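Local coordinates for protein telomerase reverse transcriptase (PDB 6ZD1) that probably extends chromosome ends as the catalytic subunit of telomerase, adding telomeric DNA repeats by copying a template within the enzyme's RNA, at residues A[280-285]-A[666-671]. Numbering follows the deposited sequence.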
# COMPACT_ATOMS: atom_id res chain seq x y z
N THR A 280 14.53 5.53 -17.28
CA THR A 280 14.12 6.93 -17.35
C THR A 280 13.38 7.41 -16.11
O THR A 280 13.79 8.40 -15.50
CB THR A 280 13.27 7.16 -18.61
OG1 THR A 280 13.98 6.69 -19.77
CG2 THR A 280 12.97 8.64 -18.80
N LEU A 281 12.32 6.71 -15.69
CA LEU A 281 11.51 7.19 -14.58
C LEU A 281 12.24 7.05 -13.25
O LEU A 281 12.23 7.97 -12.43
CB LEU A 281 10.17 6.45 -14.53
CG LEU A 281 9.06 6.94 -15.45
CD1 LEU A 281 7.77 6.19 -15.16
CD2 LEU A 281 8.87 8.44 -15.32
N SER A 282 12.85 5.89 -13.01
CA SER A 282 13.58 5.69 -11.76
C SER A 282 14.70 6.71 -11.58
O SER A 282 14.80 7.28 -10.47
CB SER A 282 14.10 4.25 -11.68
OG SER A 282 14.78 4.02 -10.47
N PRO A 283 15.55 7.00 -12.57
CA PRO A 283 16.55 8.06 -12.36
C PRO A 283 15.95 9.42 -12.07
O PRO A 283 16.45 10.13 -11.20
CB PRO A 283 17.34 8.05 -13.68
CG PRO A 283 17.19 6.67 -14.19
CD PRO A 283 15.78 6.29 -13.85
N VAL A 284 14.87 9.79 -12.78
CA VAL A 284 14.25 11.09 -12.55
C VAL A 284 13.79 11.20 -11.10
O VAL A 284 14.03 12.21 -10.43
CB VAL A 284 13.09 11.32 -13.53
CG1 VAL A 284 12.21 12.47 -13.06
CG2 VAL A 284 13.62 11.60 -14.92
N ARG A 285 13.15 10.15 -10.58
CA ARG A 285 12.70 10.18 -9.19
C ARG A 285 13.89 10.20 -8.23
O ARG A 285 13.84 10.89 -7.20
CB ARG A 285 11.79 8.99 -8.90
CG ARG A 285 11.24 8.98 -7.49
CD ARG A 285 10.00 8.11 -7.37
NE ARG A 285 10.25 6.72 -7.70
CZ ARG A 285 9.37 5.74 -7.53
NH1 ARG A 285 8.17 6.02 -7.02
NH2 ARG A 285 9.67 4.49 -7.85
N SER A 666 8.93 -1.71 -8.96
CA SER A 666 10.37 -1.51 -9.09
C SER A 666 11.07 -1.97 -7.83
O SER A 666 10.55 -1.81 -6.72
CB SER A 666 10.70 -0.05 -9.38
OG SER A 666 12.11 0.15 -9.42
N MSE A 667 12.27 -2.52 -8.00
CA MSE A 667 13.07 -3.05 -6.89
C MSE A 667 13.77 -1.96 -6.09
O MSE A 667 14.55 -2.25 -5.19
CB MSE A 667 14.11 -4.04 -7.41
CG MSE A 667 13.52 -5.32 -7.93
SE MSE A 667 12.28 -6.07 -6.64
CE MSE A 667 11.78 -7.69 -7.62
N GLU A 668 13.50 -0.70 -6.43
CA GLU A 668 14.14 0.41 -5.75
C GLU A 668 13.62 0.49 -4.32
O GLU A 668 12.44 0.77 -4.09
CB GLU A 668 13.87 1.72 -6.49
CG GLU A 668 14.55 2.92 -5.86
CD GLU A 668 14.16 4.23 -6.53
OE1 GLU A 668 14.20 5.27 -5.84
OE2 GLU A 668 13.83 4.21 -7.74
N GLY A 669 14.51 0.24 -3.35
CA GLY A 669 14.18 0.36 -1.95
C GLY A 669 13.98 -0.95 -1.21
O GLY A 669 13.76 -0.91 0.01
N VAL A 670 14.08 -2.10 -1.88
CA VAL A 670 13.94 -3.36 -1.17
C VAL A 670 15.15 -3.60 -0.27
O VAL A 670 15.02 -4.14 0.83
CB VAL A 670 13.71 -4.53 -2.15
CG1 VAL A 670 12.43 -4.32 -2.94
CG2 VAL A 670 14.90 -4.70 -3.09
N GLU A 671 16.33 -3.19 -0.73
CA GLU A 671 17.53 -3.31 0.10
C GLU A 671 17.39 -2.49 1.37
O GLU A 671 17.59 -3.00 2.48
CB GLU A 671 18.76 -2.88 -0.69
CG GLU A 671 19.22 -3.89 -1.72
CD GLU A 671 20.38 -4.72 -1.23
OE1 GLU A 671 21.53 -4.43 -1.63
OE2 GLU A 671 20.16 -5.65 -0.43
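Ser282, on the long helix 263-298, faces Glu668 in the short link between helices 642-664 and 670-684, and their CA atoms are the closest pair of CA atoms across the two segments, 8.0 Å apart. The helix is kinked at Pro283, whose ring nitrogen has no hydrogen to give to the preceding turn; helical bonding resumes at once, with Val284 N to Thr280 O at 3.2 Å. Across from it, residues 667-670 form a type II beta turn. Gly669 takes its third position, where a positive phi of 105° would press a side chain against the preceding carbonyl oxygen, and also serves as N-cap residue of helix 670-684.

The gap is bridged chiefly by the glutamate. Its CG lies anti to the backbone N (chi1 -178°) and the chain continues extended, which carries the carboxylate across to the helix. There Ser282 OG donates a hydrogen bond of 2.9 Å to Glu668 OE2, arriving on the anti side and 33° out of the carboxylate plane. A short hydroxyl suits this place: it reaches the acid while staying close to its helix, and it is also hydrogen-bonded to Gln286 NE2 one turn on. Arg285 bends at its third torsion and brings NH2 to 4.2 Å from Glu668 OE2, too far for a salt bridge, with guanidinium and carboxylate planes almost perpendicular. Its charge would still be expected to favour an ionised glutamate in this buried setting. Just before the turn, Ser666 OG accepts a weak bond from Glu668 N, 3.4 Å long.

Tyr374 also packs against Glu668. The arrangement is a polar interdomain contact, joining a helix of the reverse transcriptase domain to an interhelical turn of the helical C-terminal extension, the thumb of telomerase's polymerase-like fold.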